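Local coordinates for protein arginine--tRNA ligase (PDB 3FNR) that catalyses the ATP-dependent joining of L-arginine to tRNA(Arg), releasing AMP and diphosphate, as a monomeric class I aminoacyl-tRNA synthetase, at residues 5-9 against 364-368; 22-28 against 64-68; 58-62 against 444-448; 340-344 against 439-443; 402-406 against 435-439. The protein carries 1 engineered substitution. All blocks are in the same frame, centred on the assembly; numbering follows the deposited sequence.

Contact 1. Residues 5-9 against 364-368; sequences KTFLN and ADLQS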
# COMPACT_ATOMS: atom_id res chain seq x y z
N LYS A 5 -18.93 14.27 -30.99
CA LYS A 5 -19.90 14.10 -29.92
C LYS A 5 -20.70 12.81 -30.07
O LYS A 5 -21.04 12.19 -29.07
CB LYS A 5 -20.83 15.31 -29.83
CG LYS A 5 -20.24 16.45 -29.03
CD LYS A 5 -20.35 17.75 -29.80
CE LYS A 5 -21.40 18.64 -29.22
NZ LYS A 5 -21.76 19.75 -30.15
N THR A 6 -20.96 12.42 -31.32
CA THR A 6 -21.65 11.16 -31.63
C THR A 6 -20.87 9.96 -31.08
O THR A 6 -21.45 9.07 -30.46
CB THR A 6 -21.87 10.97 -33.16
OG1 THR A 6 -22.46 12.14 -33.71
CG2 THR A 6 -22.79 9.76 -33.43
N PHE A 7 -19.55 9.97 -31.31
CA PHE A 7 -18.67 8.89 -30.88
C PHE A 7 -18.57 8.85 -29.36
O PHE A 7 -18.82 7.82 -28.74
CB PHE A 7 -17.29 9.03 -31.52
CG PHE A 7 -16.32 7.92 -31.15
CD1 PHE A 7 -16.46 6.65 -31.69
CD2 PHE A 7 -15.27 8.16 -30.26
CE1 PHE A 7 -15.57 5.62 -31.36
CE2 PHE A 7 -14.37 7.14 -29.91
CZ PHE A 7 -14.53 5.86 -30.47
N LEU A 8 -18.22 9.99 -28.76
CA LEU A 8 -18.15 10.12 -27.30
C LEU A 8 -19.46 9.76 -26.59
O LEU A 8 -19.44 9.16 -25.51
CB LEU A 8 -17.71 11.53 -26.91
CG LEU A 8 -16.30 12.02 -27.29
CD1 LEU A 8 -16.17 13.50 -26.95
CD2 LEU A 8 -15.19 11.22 -26.61
N ASN A 9 -20.59 10.11 -27.20
CA ASN A 9 -21.90 9.73 -26.65
C ASN A 9 -22.08 8.22 -26.62
O ASN A 9 -22.61 7.68 -25.66
CB ASN A 9 -23.04 10.37 -27.44
CG ASN A 9 -24.40 10.10 -26.83
OD1 ASN A 9 -24.64 10.37 -25.65
ND2 ASN A 9 -25.30 9.55 -27.63
N ALA A 364 -30.51 11.06 -23.69
CA ALA A 364 -29.90 12.29 -24.22
C ALA A 364 -28.69 11.96 -25.08
O ALA A 364 -28.02 10.96 -24.83
CB ALA A 364 -29.52 13.20 -23.09
N ASP A 365 -28.43 12.78 -26.10
CA ASP A 365 -27.38 12.46 -27.06
C ASP A 365 -26.12 13.32 -26.93
O ASP A 365 -25.14 13.10 -27.65
CB ASP A 365 -27.92 12.49 -28.49
CG ASP A 365 -28.59 13.81 -28.85
OD1 ASP A 365 -28.19 14.88 -28.33
OD2 ASP A 365 -29.53 13.77 -29.66
N LEU A 366 -26.17 14.32 -26.05
CA LEU A 366 -25.02 15.19 -25.72
C LEU A 366 -24.64 16.19 -26.83
O LEU A 366 -23.63 16.88 -26.74
CB LEU A 366 -23.79 14.35 -25.31
CG LEU A 366 -23.56 13.94 -23.85
CD1 LEU A 366 -24.79 13.97 -22.99
CD2 LEU A 366 -22.90 12.57 -23.78
N GLN A 367 -25.48 16.28 -27.85
CA GLN A 367 -25.19 17.10 -29.02
C GLN A 367 -25.17 18.61 -28.70
O GLN A 367 -24.47 19.37 -29.36
CB GLN A 367 -26.19 16.80 -30.14
CG GLN A 367 -25.59 16.84 -31.55
CD GLN A 367 -24.50 15.81 -31.77
OE1 GLN A 367 -24.71 14.61 -31.57
NE2 GLN A 367 -23.33 16.27 -32.18
N SER A 368 -25.90 19.02 -27.67
CA SER A 368 -25.98 20.44 -27.31
C SER A 368 -24.84 20.96 -26.45
O SER A 368 -24.77 22.15 -26.16
CB SER A 368 -27.30 20.73 -26.60
OG SER A 368 -27.26 20.22 -25.27
O HOH W 1 -27.74 8.54 -26.40
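Lys5 and Gln367 pass each other at a slant, each with its polar end beside the other's aliphatic part or backbone. The lysine chain bends at chi2 and chi3 (130° and 107°) and so curls over the loop, where NZ gives a hydrogen bond of 2.8 Å to Gln367 O. The ammonium comes in tilted 32° from that carbonyl's plane. Beside this bond the Gln367 side chain, bent at chi2, folds back towards the helix, and its NE2 lies 3.6 Å from Lys5 CB, a van der Waals contact rather than a polar one. Asn9, one turn further along helix 5-17, reaches the other end of the loop. Its CG stands anti to the backbone N (chi1 -175°), which lays the amide beside the backbone of Asp365, with Asn9 CG 3.2 Å from Asp365 O. The two amide ends are used differently: ND2 gives a hydrogen bond to a water that in turn donates to Ala364 O, whereas OD1 accepts from Lys430 of helix 425-445 and also touches Leu366 CD2 at 3.4 Å. The loop is shaped from within by an Asx turn, Gln367 N donating to Asp365 OD1 (3.1 Å). Asp427 binds Leu366 N and Ser368 OG from the side of helix 425-445. The N-terminal helix thus meets a loop of the DALR anticodon-binding family region largely through backbone carbonyls. With one direct bond, one water bridge and Lys430 bound to both Asn9 OD1 and Ala364 O, the join is mainly polar, and the buried Asn9 amide has a hydrogen-bond partner at each end.

Contact 2. Residues 22-28 against 64-68; sequences FTKGEKK and RHLGY. With SO4 (sulfate ion), chain B.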
# COMPACT_ATOMS: atom_id res chain seq x y z
N PHE A 22 -16.85 -0.08 -16.25
CA PHE A 22 -16.24 1.13 -16.82
C PHE A 22 -14.75 1.17 -16.49
O PHE A 22 -14.37 1.12 -15.31
CB PHE A 22 -16.95 2.38 -16.30
CG PHE A 22 -16.31 3.69 -16.73
CD1 PHE A 22 -16.19 4.02 -18.08
CD2 PHE A 22 -15.87 4.61 -15.78
CE1 PHE A 22 -15.63 5.24 -18.47
CE2 PHE A 22 -15.32 5.83 -16.16
CZ PHE A 22 -15.19 6.14 -17.51
N THR A 23 -13.95 1.25 -17.55
CA THR A 23 -12.47 1.27 -17.55
C THR A 23 -11.76 -0.04 -17.19
O THR A 23 -10.53 -0.10 -17.21
CB THR A 23 -11.86 2.47 -16.77
OG1 THR A 23 -12.11 2.32 -15.37
CG2 THR A 23 -12.43 3.80 -17.26
N LYS A 24 -12.53 -1.07 -16.86
CA LYS A 24 -11.98 -2.40 -16.61
C LYS A 24 -11.35 -2.98 -17.87
O LYS A 24 -11.91 -2.85 -18.97
CB LYS A 24 -13.05 -3.36 -16.07
CG LYS A 24 -13.32 -3.18 -14.58
CD LYS A 24 -14.09 -4.32 -13.97
CE LYS A 24 -14.22 -4.12 -12.47
NZ LYS A 24 -15.37 -4.88 -11.91
N GLY A 25 -10.18 -3.58 -17.72
CA GLY A 25 -9.50 -4.22 -18.84
C GLY A 25 -9.88 -5.69 -18.97
O GLY A 25 -10.32 -6.31 -18.00
N GLU A 26 -9.71 -6.23 -20.17
CA GLU A 26 -9.84 -7.66 -20.43
C GLU A 26 -8.70 -8.42 -19.75
O GLU A 26 -7.66 -7.82 -19.41
CB GLU A 26 -9.79 -7.94 -21.94
CG GLU A 26 -10.84 -7.22 -22.78
CD GLU A 26 -10.49 -7.22 -24.27
OE1 GLU A 26 -10.23 -8.30 -24.84
OE2 GLU A 26 -10.49 -6.12 -24.88
N LYS A 27 -8.90 -9.72 -19.55
CA LYS A 27 -7.92 -10.62 -18.94
C LYS A 27 -6.57 -10.46 -19.63
O LYS A 27 -6.48 -10.53 -20.85
CB LYS A 27 -8.41 -12.07 -19.01
CG LYS A 27 -7.52 -13.11 -18.32
CD LYS A 27 -6.77 -14.00 -19.33
CE LYS A 27 -6.03 -15.16 -18.65
NZ LYS A 27 -6.94 -16.17 -18.03
N LYS A 28 -5.54 -10.22 -18.83
CA LYS A 28 -4.19 -9.98 -19.35
C LYS A 28 -3.36 -11.25 -19.22
O LYS A 28 -3.74 -12.20 -18.52
CB LYS A 28 -3.51 -8.85 -18.58
CG LYS A 28 -4.23 -7.51 -18.62
CD LYS A 28 -3.78 -6.68 -19.82
CE LYS A 28 -4.47 -5.33 -19.83
NZ LYS A 28 -5.90 -5.46 -20.21
N ARG A 64 -5.59 -5.35 -10.73
CA ARG A 64 -6.77 -6.22 -10.81
C ARG A 64 -7.86 -5.62 -11.71
O ARG A 64 -8.44 -6.32 -12.53
CB ARG A 64 -7.33 -6.53 -9.41
CG ARG A 64 -7.03 -7.94 -8.94
CD ARG A 64 -5.98 -8.03 -7.84
NE ARG A 64 -6.58 -8.00 -6.51
CZ ARG A 64 -6.07 -8.56 -5.41
NH1 ARG A 64 -4.91 -9.23 -5.44
NH2 ARG A 64 -6.71 -8.45 -4.26
N HIS A 65 -8.09 -4.31 -11.57
CA HIS A 65 -9.06 -3.57 -12.37
C HIS A 65 -8.76 -3.72 -13.86
O HIS A 65 -9.66 -3.94 -14.68
CB HIS A 65 -9.04 -2.09 -11.96
CG HIS A 65 -10.04 -1.23 -12.69
ND1 HIS A 65 -11.37 -1.16 -12.33
CD2 HIS A 65 -9.89 -0.39 -13.74
CE1 HIS A 65 -11.99 -0.31 -13.13
NE2 HIS A 65 -11.12 0.16 -14.00
N LEU A 66 -7.47 -3.63 -14.18
CA LEU A 66 -7.02 -3.69 -15.56
C LEU A 66 -6.93 -5.11 -16.12
O LEU A 66 -6.59 -5.29 -17.29
CB LEU A 66 -5.68 -2.95 -15.69
CG LEU A 66 -5.72 -1.45 -15.32
CD1 LEU A 66 -4.33 -0.90 -15.34
CD2 LEU A 66 -6.63 -0.63 -16.24
N GLY A 67 -7.24 -6.10 -15.30
CA GLY A 67 -7.32 -7.49 -15.75
C GLY A 67 -6.06 -8.29 -15.56
O GLY A 67 -5.93 -9.39 -16.11
N TYR A 68 -5.11 -7.75 -14.80
CA TYR A 68 -3.89 -8.48 -14.49
C TYR A 68 -4.13 -9.43 -13.31
O TYR A 68 -4.86 -9.08 -12.38
CB TYR A 68 -2.74 -7.51 -14.18
CG TYR A 68 -2.32 -6.66 -15.36
CD1 TYR A 68 -2.89 -5.41 -15.56
CD2 TYR A 68 -1.36 -7.10 -16.26
CE1 TYR A 68 -2.52 -4.62 -16.65
CE2 TYR A 68 -0.98 -6.31 -17.36
CZ TYR A 68 -1.57 -5.07 -17.54
OH TYR A 68 -1.22 -4.28 -18.60
S SO4 B . -8.11 -3.68 -22.72
O1 SO4 B . -7.79 -4.07 -24.09
O2 SO4 B . -8.48 -4.88 -21.98
O3 SO4 B . -6.94 -3.05 -22.12
O4 SO4 B . -9.23 -2.75 -22.69
O HOH W 2 -11.01 -6.56 -15.29
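His65, at the end of helix 50-65, turns its ring into the loop 22-28, and its NE2 donates to Thr23 OG1 at 2.7 Å, nearly in the ring plane. Thr23 OG1 in turn donates to Phe22 O, so its proton is committed and the imidazole N-H meets an oxygen. Lys24 crosses the imidazole at about a right angle and rests CG over one face, 3.8 Å from the ring centroid, a CH-pi contact. The His65 carbonyl accepts from Gly25 N in its own plane, on a lone pair, and a water also links it to Gly25 O. Lys28 lies over the Tyr68 ring, with CG almost above the centre, 3.6 Å from the centroid. Bends at chi2 and chi4 (-89° and -72°) carry its NZ back to Leu66 O, which it meets at 3.0 Å nearly in line with the carbonyl; NZ also bonds Glu26 O and a sulfate oxygen. Gly67, at positive phi, closes the helix in a Schellman motif, and its carbonyl accepts from Lys28 N. The sulfate, probably from the crystallisation liquor, is held by Glu26 N at 2.6 Å and additionally by Lys384. Lys28 NZ therefore serves two carbonyls and an anion, while its aliphatic chain is spent on the tyrosine face: the chemistry ties the helix end to the loop leading into strand 31-35 and, in this crystal, lets the lysine help hold a sulfate beside it.

Contact 3. Residues 58-62 against 444-448; sequences TLTRL and SLMGI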
# COMPACT_ATOMS: atom_id res chain seq x y z
N THR A 58 -2.84 0.28 -3.76
CA THR A 58 -3.38 0.98 -4.92
C THR A 58 -2.90 0.26 -6.18
O THR A 58 -3.72 -0.07 -7.03
CB THR A 58 -3.02 2.47 -4.92
OG1 THR A 58 -3.38 3.04 -3.66
CG2 THR A 58 -3.78 3.20 -6.00
N LEU A 59 -1.61 -0.04 -6.26
CA LEU A 59 -1.05 -0.85 -7.37
C LEU A 59 -1.84 -2.14 -7.59
O LEU A 59 -2.20 -2.47 -8.72
CB LEU A 59 0.40 -1.22 -7.08
CG LEU A 59 1.52 -1.10 -8.13
CD1 LEU A 59 2.46 -2.26 -7.95
CD2 LEU A 59 1.04 -1.02 -9.59
N THR A 60 -2.09 -2.87 -6.50
CA THR A 60 -2.85 -4.11 -6.53
C THR A 60 -4.25 -3.91 -7.09
O THR A 60 -4.65 -4.61 -8.03
CB THR A 60 -2.95 -4.73 -5.13
OG1 THR A 60 -1.64 -4.86 -4.58
CG2 THR A 60 -3.58 -6.10 -5.21
N ARG A 61 -4.99 -2.95 -6.52
CA ARG A 61 -6.36 -2.66 -6.96
C ARG A 61 -6.39 -2.26 -8.42
O ARG A 61 -7.29 -2.66 -9.17
CB ARG A 61 -6.95 -1.52 -6.12
CG ARG A 61 -7.32 -1.88 -4.70
CD ARG A 61 -7.69 -0.61 -3.94
NE ARG A 61 -7.97 -0.83 -2.53
CZ ARG A 61 -9.18 -1.08 -2.04
NH1 ARG A 61 -10.24 -1.15 -2.85
NH2 ARG A 61 -9.34 -1.26 -0.73
N LEU A 62 -5.39 -1.49 -8.83
CA LEU A 62 -5.28 -1.02 -10.20
C LEU A 62 -4.97 -2.18 -11.15
O LEU A 62 -5.66 -2.35 -12.17
CB LEU A 62 -4.25 0.10 -10.32
CG LEU A 62 -4.01 0.73 -11.69
CD1 LEU A 62 -5.29 1.29 -12.32
CD2 LEU A 62 -2.99 1.81 -11.53
N SER A 444 -12.23 4.59 -5.97
CA SER A 444 -12.34 3.23 -5.41
C SER A 444 -11.04 2.44 -5.55
O SER A 444 -10.74 1.58 -4.71
CB SER A 444 -13.50 2.46 -6.03
OG SER A 444 -13.23 2.10 -7.37
N LEU A 445 -10.26 2.75 -6.59
CA LEU A 445 -8.95 2.13 -6.82
C LEU A 445 -7.91 2.66 -5.84
O LEU A 445 -6.85 2.06 -5.66
CB LEU A 445 -8.48 2.35 -8.26
CG LEU A 445 -9.40 1.82 -9.36
CD1 LEU A 445 -8.81 2.09 -10.75
CD2 LEU A 445 -9.69 0.32 -9.18
N MET A 446 -8.22 3.81 -5.23
CA MET A 446 -7.42 4.39 -4.15
C MET A 446 -7.98 3.99 -2.77
O MET A 446 -7.52 4.48 -1.75
CB MET A 446 -7.42 5.93 -4.26
CG MET A 446 -6.73 6.52 -5.49
SD MET A 446 -6.87 8.32 -5.58
CE MET A 446 -6.17 8.86 -4.05
N GLY A 447 -8.96 3.09 -2.76
CA GLY A 447 -9.59 2.65 -1.51
C GLY A 447 -10.43 3.72 -0.82
O GLY A 447 -10.59 3.71 0.41
N ILE A 448 -10.95 4.65 -1.62
CA ILE A 448 -11.78 5.74 -1.14
C ILE A 448 -13.17 5.60 -1.77
O ILE A 448 -13.29 5.45 -2.99
CB ILE A 448 -11.18 7.11 -1.54
CG1 ILE A 448 -9.80 7.30 -0.90
CG2 ILE A 448 -12.13 8.26 -1.19
CD1 ILE A 448 -9.05 8.54 -1.35
O HOH W 3 -4.36 5.14 -2.32
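Arg61 lays its guanidinium over the turn that ends helix 425-445, with Gly447 CA 3.8 Å above the plane and over its centre. The chain is extended from CG to NE (chi2 172°, chi3 -176°), which carries the group across from helix 50-65, and its CD passes 3.3 Å from Leu445 O on the way. Both Leu445 O and Ser444 O lie obliquely to the guanidinium. The guanidinium is gripped by other residues: Asp57, one turn back in the same helix, forms a salt bridge to NE, and Lys159 O accepts from NH2. Thr58, nearest in the backbone to Met446, adds its methyl. CG2 is anti to the backbone N (chi1 of OG1 -52°), which sets the methyl beside Leu445 O, 3.3 Å away. Thr58 OG1 bonds to Val54 O and Arg309, and accepts from a water at 2.7 Å that also donates to Met446 O. Leu445 has the largest share of buried surface; its CD1 meets Leu62 CD1 at 3.9 Å with the two chains at about a right angle, and its CD2 lies against Arg61 O. Leu387 of helix 383-393 touches both leucines, so the apolar patch continues into a third helix. Gly447, at positive phi, is the C-prime residue of a Schellman motif, in which Ile448 N returns to Phe443 O. This joint connects the catalytic family region to the DALR region. A cationic group beside carbonyls at a helix C-terminus probably sits favourably with the helix dipole, and with the leucine packing and the water it makes a joint of mixed polar and apolar character.

Contact 4. Residues 340-344 against 439-443; sequences INYAH and IKTAF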
# COMPACT_ATOMS: atom_id res chain seq x y z
N ILE A 340 -12.65 16.98 -4.42
CA ILE A 340 -13.04 15.92 -5.35
C ILE A 340 -14.38 15.32 -4.92
O ILE A 340 -15.28 15.18 -5.74
CB ILE A 340 -11.94 14.83 -5.51
CG1 ILE A 340 -10.68 15.44 -6.13
CG2 ILE A 340 -12.44 13.70 -6.39
CD1 ILE A 340 -9.39 14.68 -5.86
N ASN A 341 -14.52 15.00 -3.63
CA ASN A 341 -15.80 14.52 -3.07
C ASN A 341 -16.93 15.53 -3.27
O ASN A 341 -18.08 15.13 -3.54
CB ASN A 341 -15.68 14.20 -1.57
CG ASN A 341 -15.41 12.72 -1.29
OD1 ASN A 341 -15.85 11.84 -2.03
ND2 ASN A 341 -14.69 12.45 -0.20
N TYR A 342 -16.61 16.81 -3.14
CA TYR A 342 -17.59 17.88 -3.33
C TYR A 342 -18.15 17.88 -4.76
O TYR A 342 -19.35 18.07 -4.94
CB TYR A 342 -17.00 19.25 -2.97
CG TYR A 342 -18.04 20.36 -2.89
CD1 TYR A 342 -19.29 20.12 -2.31
CD2 TYR A 342 -17.78 21.63 -3.39
CE1 TYR A 342 -20.25 21.12 -2.25
CE2 TYR A 342 -18.73 22.64 -3.33
CZ TYR A 342 -19.97 22.37 -2.76
OH TYR A 342 -20.92 23.36 -2.69
N ALA A 343 -17.29 17.63 -5.75
CA ALA A 343 -17.71 17.48 -7.14
C ALA A 343 -18.75 16.37 -7.28
O ALA A 343 -19.82 16.58 -7.86
CB ALA A 343 -16.52 17.21 -8.03
N HIS A 344 -18.43 15.20 -6.71
CA HIS A 344 -19.30 14.04 -6.74
C HIS A 344 -20.64 14.29 -6.03
O HIS A 344 -21.70 13.93 -6.55
CB HIS A 344 -18.58 12.84 -6.10
CG HIS A 344 -19.30 11.54 -6.28
ND1 HIS A 344 -20.19 11.05 -5.35
CD2 HIS A 344 -19.29 10.64 -7.29
CE1 HIS A 344 -20.69 9.90 -5.77
NE2 HIS A 344 -20.16 9.63 -6.95
N ILE A 439 -15.13 9.78 -11.07
CA ILE A 439 -14.67 10.13 -9.73
C ILE A 439 -14.74 8.89 -8.83
O ILE A 439 -13.73 8.50 -8.22
CB ILE A 439 -15.46 11.34 -9.14
CG1 ILE A 439 -15.01 12.63 -9.83
CG2 ILE A 439 -15.26 11.45 -7.63
CD1 ILE A 439 -15.85 13.84 -9.50
N LYS A 440 -15.90 8.24 -8.85
CA LYS A 440 -16.18 7.04 -8.06
C LYS A 440 -15.24 5.88 -8.41
O LYS A 440 -14.66 5.26 -7.51
CB LYS A 440 -17.64 6.62 -8.25
CG LYS A 440 -18.02 5.35 -7.52
CD LYS A 440 -19.49 5.37 -7.15
CE LYS A 440 -20.30 4.48 -8.06
NZ LYS A 440 -20.30 3.10 -7.53
N THR A 441 -15.10 5.59 -9.70
CA THR A 441 -14.20 4.56 -10.18
C THR A 441 -12.76 4.80 -9.71
O THR A 441 -12.21 3.98 -8.99
CB THR A 441 -14.26 4.43 -11.72
OG1 THR A 441 -15.62 4.13 -12.11
CG2 THR A 441 -13.33 3.33 -12.23
N ALA A 442 -12.17 5.94 -10.08
CA ALA A 442 -10.78 6.25 -9.75
C ALA A 442 -10.54 6.24 -8.24
O ALA A 442 -9.56 5.65 -7.77
CB ALA A 442 -10.37 7.58 -10.35
N PHE A 443 -11.44 6.89 -7.50
CA PHE A 443 -11.40 6.89 -6.03
C PHE A 443 -11.40 5.49 -5.43
O PHE A 443 -10.67 5.23 -4.49
CB PHE A 443 -12.58 7.68 -5.44
CG PHE A 443 -12.20 9.01 -4.84
CD1 PHE A 443 -13.20 9.87 -4.38
CD2 PHE A 443 -10.87 9.40 -4.72
CE1 PHE A 443 -12.87 11.09 -3.81
CE2 PHE A 443 -10.54 10.62 -4.16
CZ PHE A 443 -11.54 11.47 -3.70
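Ile439 is the main bump on helix 425-445, and its two branches enter different hollows of helix 336-353. CG2 fits between Ile340 and His344, 3.8 Å from Ile340 CG2 and 3.9 Å from His344 CB, which lie one turn apart. The other branch, extended at chi2 (171°), carries CD1 to Ala343 CB at 3.7 Å, where the small methyl lets it come close to the helix. One turn on, Phe443 supplies a broad, flat bump. Its CZ meets Ile340 CG2 at 3.6 Å, so that this one methyl is wedged between Ile439 and the ring. The two helix segments run roughly antiparallel, at 142°, with their axes 10.9 Å apart, a pairing inside the all-helical bundle of the DALR anticodon-binding family region. Asn341 borders the same end of the ring: OD1 lies near the ring plane, 3.6 Å from Phe443 CE1, and the amide is turned 62° from the ring. The hydrogen bond of that oxygen is with Lys451 N, while His344 ND1 donates to Lys451 O, so the C-terminal tail is held alongside. At the other margin the His344 and Ile439 side chains run past each other in opposite directions, and the imidazole NE2 reaches Lys440 CB at 4.1 Å, where the aliphatic start of the lysine covers the edge of the interface.

Contact 5. Residues 402-406 against 435-439; sequences YLKNL and VALSI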
# COMPACT_ATOMS: atom_id res chain seq x y z
N TYR A 402 -5.29 13.24 -12.06
CA TYR A 402 -6.44 13.17 -12.96
C TYR A 402 -7.67 13.70 -12.24
O TYR A 402 -8.42 14.50 -12.78
CB TYR A 402 -6.67 11.71 -13.41
CG TYR A 402 -8.01 11.49 -14.11
CD1 TYR A 402 -8.17 11.77 -15.46
CD2 TYR A 402 -9.11 10.99 -13.40
CE1 TYR A 402 -9.41 11.58 -16.10
CE2 TYR A 402 -10.34 10.81 -14.02
CZ TYR A 402 -10.49 11.10 -15.36
OH TYR A 402 -11.71 10.90 -15.97
N LEU A 403 -7.85 13.22 -11.01
CA LEU A 403 -9.03 13.49 -10.22
C LEU A 403 -9.10 14.95 -9.81
O LEU A 403 -10.18 15.56 -9.85
CB LEU A 403 -8.99 12.60 -9.00
CG LEU A 403 -10.15 11.64 -8.71
CD1 LEU A 403 -10.91 11.21 -9.96
CD2 LEU A 403 -9.58 10.45 -7.98
N LYS A 404 -7.95 15.50 -9.41
CA LYS A 404 -7.80 16.92 -9.10
C LYS A 404 -8.27 17.81 -10.24
O LYS A 404 -9.08 18.71 -10.05
CB LYS A 404 -6.33 17.25 -8.82
CG LYS A 404 -5.99 17.46 -7.37
CD LYS A 404 -4.64 18.18 -7.22
CE LYS A 404 -3.49 17.39 -7.84
NZ LYS A 404 -2.17 18.07 -7.65
N ASN A 405 -7.73 17.54 -11.43
CA ASN A 405 -8.07 18.32 -12.61
C ASN A 405 -9.52 18.13 -13.03
O ASN A 405 -10.17 19.09 -13.43
CB ASN A 405 -7.11 17.98 -13.75
CG ASN A 405 -5.68 18.37 -13.45
OD1 ASN A 405 -5.41 19.40 -12.82
ND2 ASN A 405 -4.74 17.54 -13.90
N LEU A 406 -10.03 16.91 -12.93
CA LEU A 406 -11.42 16.63 -13.27
C LEU A 406 -12.40 17.33 -12.33
O LEU A 406 -13.45 17.82 -12.77
CB LEU A 406 -11.68 15.13 -13.27
CG LEU A 406 -13.07 14.58 -13.59
CD1 LEU A 406 -13.50 14.93 -15.00
CD2 LEU A 406 -13.08 13.09 -13.41
N VAL A 435 -19.17 12.11 -15.15
CA VAL A 435 -18.15 12.70 -14.27
C VAL A 435 -18.18 12.04 -12.88
O VAL A 435 -17.15 11.66 -12.34
CB VAL A 435 -18.31 14.24 -14.15
CG1 VAL A 435 -17.27 14.84 -13.21
CG2 VAL A 435 -18.21 14.90 -15.54
N ALA A 436 -19.38 11.88 -12.33
CA ALA A 436 -19.57 11.19 -11.06
C ALA A 436 -19.00 9.77 -11.11
O ALA A 436 -18.41 9.30 -10.14
CB ALA A 436 -21.04 11.18 -10.67
N LEU A 437 -19.17 9.11 -12.26
CA LEU A 437 -18.73 7.73 -12.43
C LEU A 437 -17.20 7.61 -12.47
O LEU A 437 -16.65 6.69 -11.87
CB LEU A 437 -19.36 7.11 -13.68
CG LEU A 437 -18.99 5.67 -14.06
CD1 LEU A 437 -19.36 4.66 -12.97
CD2 LEU A 437 -19.60 5.28 -15.39
N SER A 438 -16.54 8.53 -13.16
CA SER A 438 -15.08 8.60 -13.20
C SER A 438 -14.48 8.90 -11.82
O SER A 438 -13.46 8.33 -11.45
CB SER A 438 -14.61 9.64 -14.20
OG SER A 438 -14.99 9.26 -15.51
N ILE A 439 -15.13 9.78 -11.07
CA ILE A 439 -14.67 10.13 -9.73
C ILE A 439 -14.74 8.89 -8.83
O ILE A 439 -13.73 8.50 -8.22
CB ILE A 439 -15.46 11.34 -9.14
CG1 ILE A 439 -15.01 12.63 -9.83
CG2 ILE A 439 -15.26 11.45 -7.63
CD1 ILE A 439 -15.85 13.84 -9.50
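Val435 makes the first touch, its CG1 lying 4.2 Å from Leu406 CD1 as the two side chains slide past each other in opposite directions. One turn later Ser438 turns its CB into helix 398-416 and is met there by two side chains. Leu406 CD2 packs on this carbon at 3.9 Å, and Tyr402 OH comes to 3.6 Å from Ser438 CB, which lies near the plane of the tyrosine ring. The ring reaches so far because its CG is anti to the backbone N (chi1 167°). Both hydroxyls have partners on helix 371-381: Tyr402 OH bonds to Glu379 O and Ser438 OG to Ala380 O, so these two buried polar groups bring the end of that helix into the junction. Ile439 follows, offering this helix its CG1, which lies obliquely to Leu406 at 4.1 Å from CD2. Leu403 CD1 covers the backbone beside it, 3.9 Å from Ile439 CA. The segment axes stand 10.9 Å apart at 154°, nearly antiparallel, and no direct hydrogen bond crosses between them. Around this largely apolar seam of the DALR region, helix 371-381 lies along Leu406 and Val435, helix 383-393 packs on Tyr402, and helix 336-353 takes up the neighbouring faces of Leu403, Ala436 and Ile439.

In the fold
Helix 425-445 joins contacts 3, 4 and 5. Contacts 4 and 5 share Ile439, with centres about 6 Å apart, and Phe443 CD2 packs on Leu403 CD2 at 3.7 Å. Contact 3 follows at the helix end, its centre about 13 Å from contact 4. Helix 50-65, which follows directly on the HIGH motif of the catalytic region, carries one side of contacts 2 and 3; they meet where His65 CB touches Leu445 CD2 at 3.7 Å. Phe22 and Thr23 of contact 2 also pack on Leu437, Ser438 and Thr441, linking the catalytic region to the helical bundle. Contact 1 stands apart, its nearest atoms about 9 Å from contacts 2 and 5, although Lys430 ties it to the same long helix.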